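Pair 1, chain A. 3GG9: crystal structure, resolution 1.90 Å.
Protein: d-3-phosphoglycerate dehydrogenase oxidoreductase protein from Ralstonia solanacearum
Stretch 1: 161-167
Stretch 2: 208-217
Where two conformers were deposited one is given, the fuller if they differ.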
# COMPACT_ATOMS: atom_id res chain seq x y z
N GLN A 161 -2.56 -14.32 -9.66
CA GLN A 161 -2.89 -13.38 -10.73
C GLN A 161 -1.68 -13.09 -11.61
O GLN A 161 -0.55 -13.41 -11.29
CB GLN A 161 -3.40 -12.08 -10.13
CG GLN A 161 -4.63 -12.27 -9.29
CD GLN A 161 -5.87 -12.15 -10.12
OE1 GLN A 161 -6.36 -11.05 -10.37
NE2 GLN A 161 -6.40 -13.30 -10.56
N THR A 162 -1.95 -12.48 -12.76
CA THR A 162 -0.90 -12.15 -13.71
C THR A 162 -0.39 -10.72 -13.59
O THR A 162 -1.15 -9.74 -13.73
CB THR A 162 -1.32 -12.51 -15.17
OG1 THR A 162 -1.59 -13.92 -15.26
CG2 THR A 162 -0.22 -12.17 -16.16
N LEU A 163 0.91 -10.61 -13.34
CA LEU A 163 1.65 -9.35 -13.34
C LEU A 163 2.41 -9.16 -14.65
O LEU A 163 3.34 -9.92 -14.96
CB LEU A 163 2.63 -9.32 -12.16
CG LEU A 163 3.57 -8.11 -12.04
CD1 LEU A 163 2.79 -6.80 -11.83
CD2 LEU A 163 4.64 -8.30 -10.94
N GLY A 164 2.01 -8.15 -15.43
CA GLY A 164 2.75 -7.72 -16.61
C GLY A 164 3.81 -6.67 -16.27
O GLY A 164 3.52 -5.65 -15.62
N ILE A 165 5.05 -6.93 -16.66
CA ILE A 165 6.14 -5.98 -16.49
C ILE A 165 6.59 -5.50 -17.86
O ILE A 165 7.17 -6.26 -18.64
CB ILE A 165 7.33 -6.58 -15.67
CG1 ILE A 165 6.86 -7.02 -14.26
CG2 ILE A 165 8.51 -5.63 -15.62
CD1 ILE A 165 6.27 -5.89 -13.39
N PHE A 166 6.28 -4.23 -18.16
CA PHE A 166 6.74 -3.58 -19.39
C PHE A 166 8.06 -2.81 -19.15
O PHE A 166 8.05 -1.65 -18.73
CB PHE A 166 5.61 -2.65 -19.91
CG PHE A 166 5.77 -2.20 -21.35
CD1 PHE A 166 4.69 -1.60 -22.01
CD2 PHE A 166 6.96 -2.39 -22.07
CE1 PHE A 166 4.80 -1.16 -23.34
CE2 PHE A 166 7.08 -1.96 -23.40
CZ PHE A 166 6.00 -1.35 -24.04
N GLY A 167 9.19 -3.47 -19.46
CA GLY A 167 10.53 -2.90 -19.26
C GLY A 167 11.23 -3.62 -18.14
O GLY A 167 10.73 -3.71 -17.02
N SER A 208 3.69 -11.16 -27.14
CA SER A 208 3.79 -9.88 -27.80
C SER A 208 3.40 -8.80 -26.82
O SER A 208 2.90 -9.08 -25.73
CB SER A 208 2.85 -9.84 -29.01
OG SER A 208 1.53 -10.12 -28.63
N LYS A 209 3.65 -7.56 -27.21
CA LYS A 209 3.15 -6.40 -26.49
C LYS A 209 1.64 -6.49 -26.28
O LYS A 209 1.16 -6.28 -25.17
CB LYS A 209 3.52 -5.14 -27.25
CG LYS A 209 3.14 -3.85 -26.58
CD LYS A 209 3.61 -2.72 -27.46
CE LYS A 209 2.85 -1.46 -27.19
NZ LYS A 209 3.16 -0.48 -28.26
N ASP A 210 0.92 -6.83 -27.35
CA ASP A 210 -0.53 -7.04 -27.29
C ASP A 210 -0.93 -8.07 -26.23
O ASP A 210 -1.91 -7.87 -25.51
CB ASP A 210 -1.08 -7.49 -28.66
CG ASP A 210 -0.88 -6.46 -29.76
OD1 ASP A 210 -1.41 -6.69 -30.87
OD2 ASP A 210 -0.21 -5.43 -29.53
N ALA A 211 -0.18 -9.17 -26.15
CA ALA A 211 -0.44 -10.25 -25.18
C ALA A 211 -0.26 -9.80 -23.73
O ALA A 211 -0.98 -10.26 -22.83
CB ALA A 211 0.49 -11.44 -25.47
N LEU A 212 0.69 -8.89 -23.51
CA LEU A 212 0.95 -8.34 -22.18
C LEU A 212 -0.24 -7.56 -21.65
O LEU A 212 -0.62 -7.72 -20.50
CB LEU A 212 2.19 -7.45 -22.21
CG LEU A 212 2.76 -7.02 -20.86
CD1 LEU A 212 3.63 -8.15 -20.26
CD2 LEU A 212 3.57 -5.75 -21.06
N PHE A 213 -0.82 -6.74 -22.51
CA PHE A 213 -1.97 -5.91 -22.14
C PHE A 213 -3.27 -6.70 -21.97
O PHE A 213 -4.09 -6.38 -21.10
CB PHE A 213 -2.14 -4.76 -23.16
CG PHE A 213 -1.15 -3.63 -22.98
CD1 PHE A 213 0.07 -3.63 -23.65
CD2 PHE A 213 -1.42 -2.59 -22.10
CE1 PHE A 213 1.00 -2.59 -23.47
CE2 PHE A 213 -0.50 -1.56 -21.90
CZ PHE A 213 0.71 -1.55 -22.60
N GLU A 214 -3.45 -7.74 -22.79
CA GLU A 214 -4.61 -8.63 -22.70
C GLU A 214 -4.65 -9.48 -21.44
O GLU A 214 -5.70 -9.61 -20.80
CB GLU A 214 -4.65 -9.55 -23.94
CG GLU A 214 -5.17 -8.84 -25.19
CD GLU A 214 -4.83 -9.53 -26.52
OE1 GLU A 214 -3.99 -10.46 -26.58
OE2 GLU A 214 -5.43 -9.11 -27.53
N GLN A 215 -3.49 -10.04 -21.08
CA GLN A 215 -3.37 -11.04 -20.02
C GLN A 215 -3.15 -10.54 -18.59
O GLN A 215 -3.50 -11.25 -17.64
CB GLN A 215 -2.23 -12.00 -20.36
CG GLN A 215 -2.52 -12.96 -21.50
CD GLN A 215 -1.33 -13.85 -21.76
OE1 GLN A 215 -1.28 -15.00 -21.31
NE2 GLN A 215 -0.32 -13.30 -22.42
N SER A 216 -2.57 -9.36 -18.43
CA SER A 216 -2.16 -8.89 -17.10
C SER A 216 -3.33 -8.46 -16.24
O SER A 216 -4.22 -7.75 -16.70
CB SER A 216 -1.19 -7.71 -17.22
OG SER A 216 -0.03 -8.07 -17.94
N ASP A 217 -3.33 -8.89 -14.98
CA ASP A 217 -4.29 -8.38 -14.01
C ASP A 217 -3.76 -7.06 -13.44
O ASP A 217 -4.51 -6.17 -13.07
CB ASP A 217 -4.55 -9.42 -12.91
CG ASP A 217 -5.17 -10.69 -13.47
OD1 ASP A 217 -6.34 -10.65 -13.92
OD2 ASP A 217 -4.50 -11.75 -13.45

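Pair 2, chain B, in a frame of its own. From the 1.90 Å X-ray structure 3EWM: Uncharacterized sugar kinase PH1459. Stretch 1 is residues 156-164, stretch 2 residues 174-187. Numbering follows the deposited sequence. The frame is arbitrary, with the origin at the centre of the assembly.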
# COMPACT_ATOMS: atom_id res chain seq x y z
N LEU B 156 21.12 -26.46 -4.26
CA LEU B 156 19.92 -26.97 -3.63
C LEU B 156 18.81 -25.92 -3.67
O LEU B 156 19.05 -24.73 -3.47
CB LEU B 156 20.21 -27.38 -2.18
CG LEU B 156 21.21 -28.52 -2.03
CD1 LEU B 156 21.49 -28.80 -0.57
CD2 LEU B 156 20.70 -29.77 -2.75
N ILE B 157 17.60 -26.38 -3.93
CA ILE B 157 16.44 -25.52 -4.03
C ILE B 157 15.53 -25.79 -2.85
O ILE B 157 15.20 -26.93 -2.55
CB ILE B 157 15.69 -25.77 -5.37
CG1 ILE B 157 16.59 -25.41 -6.55
CG2 ILE B 157 14.38 -25.01 -5.40
CD1 ILE B 157 16.18 -26.10 -7.82
N ALA B 158 15.13 -24.72 -2.17
CA ALA B 158 14.22 -24.84 -1.04
C ALA B 158 12.98 -24.00 -1.30
O ALA B 158 13.07 -22.86 -1.78
CB ALA B 158 14.92 -24.40 0.26
N PHE B 159 11.82 -24.58 -0.98
CA PHE B 159 10.55 -23.95 -1.29
C PHE B 159 9.64 -24.02 -0.07
O PHE B 159 9.38 -25.10 0.44
CB PHE B 159 9.91 -24.65 -2.51
CG PHE B 159 8.60 -24.04 -2.95
CD1 PHE B 159 8.55 -22.77 -3.51
CD2 PHE B 159 7.41 -24.73 -2.79
CE1 PHE B 159 7.35 -22.21 -3.94
CE2 PHE B 159 6.19 -24.18 -3.21
CZ PHE B 159 6.17 -22.91 -3.80
N ASP B 160 9.27 -22.86 0.43
CA ASP B 160 8.26 -22.71 1.45
C ASP B 160 6.94 -22.57 0.70
O ASP B 160 6.75 -21.63 -0.06
CB ASP B 160 8.60 -21.47 2.28
CG ASP B 160 7.60 -21.20 3.39
OD1 ASP B 160 6.69 -22.02 3.63
OD2 ASP B 160 7.75 -20.12 4.00
N VAL B 161 6.06 -23.53 0.88
CA VAL B 161 4.79 -23.54 0.18
C VAL B 161 4.02 -22.25 0.54
O VAL B 161 3.39 -21.63 -0.33
CB VAL B 161 3.98 -24.83 0.52
CG1 VAL B 161 2.59 -24.77 -0.06
CG2 VAL B 161 4.74 -26.07 0.01
N ASN B 162 4.10 -21.85 1.80
CA ASN B 162 3.55 -20.57 2.26
C ASN B 162 2.29 -20.20 1.48
O ASN B 162 2.24 -19.17 0.79
CB ASN B 162 4.60 -19.47 2.13
CG ASN B 162 4.16 -18.17 2.79
OD1 ASN B 162 3.24 -18.15 3.60
ND2 ASN B 162 4.82 -17.08 2.43
N LEU B 163 1.26 -21.03 1.58
CA LEU B 163 0.14 -20.87 0.69
C LEU B 163 -0.81 -19.77 1.16
O LEU B 163 -1.26 -19.78 2.30
CB LEU B 163 -0.60 -22.20 0.47
CG LEU B 163 -1.57 -22.17 -0.72
CD1 LEU B 163 -0.96 -21.46 -1.95
CD2 LEU B 163 -2.00 -23.58 -1.07
N ARG B 164 -1.07 -18.82 0.25
CA ARG B 164 -1.94 -17.69 0.51
C ARG B 164 -3.03 -17.70 -0.56
O ARG B 164 -2.90 -17.07 -1.60
CB ARG B 164 -1.14 -16.38 0.47
CG ARG B 164 -0.05 -16.28 1.54
CD ARG B 164 -0.66 -16.34 2.95
NE ARG B 164 0.34 -16.17 4.01
CZ ARG B 164 0.92 -17.16 4.68
NH1 ARG B 164 0.65 -18.45 4.40
NH2 ARG B 164 1.81 -16.87 5.63
N GLU B 174 -4.02 -22.36 -12.16
CA GLU B 174 -2.64 -21.95 -12.36
C GLU B 174 -1.80 -22.18 -11.10
O GLU B 174 -0.66 -22.61 -11.18
CB GLU B 174 -2.55 -20.50 -12.82
CG GLU B 174 -1.36 -20.22 -13.73
CD GLU B 174 -1.23 -21.20 -14.91
OE1 GLU B 174 -2.18 -21.95 -15.23
OE2 GLU B 174 -0.15 -21.20 -15.54
N MSE B 175 -2.40 -21.91 -9.94
CA MSE B 175 -1.74 -22.05 -8.65
C MSE B 175 -1.30 -23.48 -8.37
O MSE B 175 -0.17 -23.72 -7.98
CB MSE B 175 -2.68 -21.63 -7.53
CG MSE B 175 -2.06 -21.79 -6.16
SE MSE B 175 -3.37 -21.70 -4.76
CE MSE B 175 -4.06 -23.51 -4.91
N ILE B 176 -2.22 -24.42 -8.57
CA ILE B 176 -1.93 -25.82 -8.38
C ILE B 176 -0.81 -26.28 -9.31
O ILE B 176 0.04 -27.07 -8.92
CB ILE B 176 -3.22 -26.67 -8.58
CG1 ILE B 176 -4.15 -26.48 -7.38
CG2 ILE B 176 -2.88 -28.14 -8.82
CD1 ILE B 176 -3.59 -26.99 -6.05
N LYS B 177 -0.82 -25.77 -10.54
CA LYS B 177 0.22 -26.10 -11.51
C LYS B 177 1.58 -25.55 -11.10
O LYS B 177 2.58 -26.26 -11.13
CB LYS B 177 -0.18 -25.60 -12.90
CG LYS B 177 -1.34 -26.39 -13.50
CD LYS B 177 -1.63 -26.00 -14.94
CE LYS B 177 -3.05 -26.42 -15.33
NZ LYS B 177 -3.27 -26.29 -16.79
N VAL B 178 1.61 -24.28 -10.71
CA VAL B 178 2.90 -23.65 -10.35
C VAL B 178 3.43 -24.19 -9.02
O VAL B 178 4.63 -24.35 -8.88
CB VAL B 178 2.85 -22.10 -10.32
CG1 VAL B 178 2.33 -21.55 -11.65
CG2 VAL B 178 2.00 -21.62 -9.20
N LEU B 179 2.54 -24.46 -8.07
CA LEU B 179 2.95 -25.05 -6.80
C LEU B 179 3.53 -26.43 -7.03
O LEU B 179 4.57 -26.75 -6.48
CB LEU B 179 1.81 -25.12 -5.78
CG LEU B 179 1.29 -23.79 -5.22
CD1 LEU B 179 0.16 -24.07 -4.24
CD2 LEU B 179 2.36 -22.95 -4.57
N GLU B 180 2.86 -27.24 -7.85
CA GLU B 180 3.38 -28.56 -8.14
C GLU B 180 4.73 -28.46 -8.85
O GLU B 180 5.64 -29.18 -8.51
CB GLU B 180 2.41 -29.40 -8.96
CG GLU B 180 2.87 -30.83 -9.07
CD GLU B 180 1.88 -31.70 -9.78
OE1 GLU B 180 1.01 -31.16 -10.49
OE2 GLU B 180 2.00 -32.92 -9.63
N GLU B 181 4.85 -27.56 -9.82
CA GLU B 181 6.12 -27.45 -10.54
C GLU B 181 7.25 -27.03 -9.61
O GLU B 181 8.35 -27.55 -9.70
CB GLU B 181 6.01 -26.52 -11.75
CG GLU B 181 5.14 -27.09 -12.87
CD GLU B 181 4.78 -26.06 -13.93
OE1 GLU B 181 4.16 -26.46 -14.94
OE2 GLU B 181 5.11 -24.87 -13.74
N SER B 182 6.94 -26.10 -8.70
CA SER B 182 7.90 -25.61 -7.71
C SER B 182 8.32 -26.70 -6.75
O SER B 182 9.48 -26.84 -6.43
CB SER B 182 7.28 -24.45 -6.91
OG SER B 182 6.95 -23.36 -7.75
N ILE B 183 7.34 -27.46 -6.26
CA ILE B 183 7.62 -28.53 -5.33
C ILE B 183 8.52 -29.56 -6.01
O ILE B 183 9.51 -30.01 -5.43
CB ILE B 183 6.33 -29.18 -4.80
CG1 ILE B 183 5.58 -28.20 -3.86
CG2 ILE B 183 6.68 -30.46 -4.06
CD1 ILE B 183 4.13 -28.59 -3.54
N LYS B 184 8.19 -29.90 -7.26
CA LYS B 184 8.96 -30.87 -8.04
C LYS B 184 10.40 -30.40 -8.32
O LYS B 184 11.29 -31.23 -8.46
CB LYS B 184 8.23 -31.24 -9.32
CG LYS B 184 7.07 -32.21 -9.05
CD LYS B 184 6.34 -32.59 -10.32
CE LYS B 184 5.50 -33.84 -10.10
NZ LYS B 184 4.91 -34.32 -11.39
N LEU B 185 10.60 -29.09 -8.34
CA LEU B 185 11.93 -28.52 -8.52
C LEU B 185 12.70 -28.45 -7.22
O LEU B 185 13.92 -28.34 -7.23
CB LEU B 185 11.85 -27.13 -9.14
CG LEU B 185 11.44 -27.02 -10.62
CD1 LEU B 185 10.85 -25.66 -10.86
CD2 LEU B 185 12.63 -27.28 -11.55
N ALA B 186 11.99 -28.53 -6.10
CA ALA B 186 12.63 -28.31 -4.81
C ALA B 186 13.27 -29.57 -4.23
O ALA B 186 12.68 -30.64 -4.24
CB ALA B 186 11.65 -27.68 -3.81
N ASP B 187 14.47 -29.40 -3.71
CA ASP B 187 15.13 -30.41 -2.90
C ASP B 187 14.52 -30.43 -1.51
O ASP B 187 14.35 -31.49 -0.92
CB ASP B 187 16.60 -30.06 -2.77
CG ASP B 187 17.31 -30.09 -4.10
OD1 ASP B 187 17.62 -31.21 -4.56
OD2 ASP B 187 17.56 -29.01 -4.66

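Strand against helix in pair 1 (d-3-phosphoglycerate dehydrogenase oxidoreductase protein, chain A) and pair 2 (uncharacterized sugar kinase PH1459, chain B). In both pairs a strand runs against a helix at 142° between their N-to-C directions, and the axes approach to 8.3 Å in pair 1 and 8.1 Å in pair 2. Fourteen central residues superpose with an RMSD of 0.9 Å. The fit is tightest at Thr162(A) and Ile157(B), 0.1 Å at CA, and stays close at Asp217(A) and Asp187(B), 0.3 Å at CA.

That aspartate is the shared clasp. Its side chain, in the m rotamer in both, accepts a hydrogen bond from the strand backbone: Thr162(A) N to Asp217(A) OD2 is 2.7 Å, and Ile157(B) N to Asp187(B) OD2 is also 2.7 Å. Its own amide returns a bond to the same strand residue, with Asp217(A) N to Thr162(A) O at 2.7 Å and Asp187(B) N to Ile157(B) O at 2.8 Å, the latter weak at an N-H...O angle of 126°. The strand contributes only backbone atoms to these bonds, so the pattern is the same with threonine or isoleucine at this position. Both side chains lie against the matching carbonyl: Thr162(A) CB is 3.5 Å from Gln215(A) O, and the longer Ile157(B) brings CD1 to 3.2 Å from Leu185(B) O. One residue earlier, Gln161(A) points toward the helix stretch and its OE1 lies 3.3 Å from Asp217(A) CG; the matched Leu156(B), sideways at CB, brings CD2 to 3.7 Å from Asp187(B) CG.

The sharpest contrast is at Gly164(A) and Phe159(B). In pair 1 the helix side fills the space: Ser216(A) OG approaches Gly164(A) CA to 3.1 Å, and Leu212(A) CD1 comes to 3.8 Å from that same CA. An ideal CB on this glycine would sit 2.0 Å from Ser216(A) OG, a clash. Ser216(A) OG donates back to its own helix, 2.7 Å to Leu212(A) O. In pair 2 the bulk comes from the strand. Ala186(B), matching Ser216(A), has no hydroxyl, and Phe159(B) CB packs 3.7 Å from Ala186(B) CB. Ser182(B), matching Leu212(A), lies over one face of the Phe159(B) ring, its CB 3.7 Å from the centroid in a CH-pi contact. Leu179(B) CD2 meets the ring edge, 3.9 Å from Phe159(B) CZ. Thus glycine faces leucine in one pair, and phenylalanine faces serine in the other.

Further along, the aromatic moves. Phe166(A) points toward the helix, with CB 3.9 Å from Leu212(A) CD2 and CD1 4.0 Å from Phe213(A) CZ. Its counterpart, Val161(B), is directed sideways and makes a looser contact, CG2 to Ile183(B) CD1 at 4.4 Å; Ile183(B) matches Phe213(A). Lys209(A) lends aliphatic carbon to the phenylalanine, its CE 4.3 Å from Phe166(A) CE1, while the matched Leu179(B) reaches the edge of the Phe159(B) ring. The same backbone frame is therefore filled by differently placed large side chains.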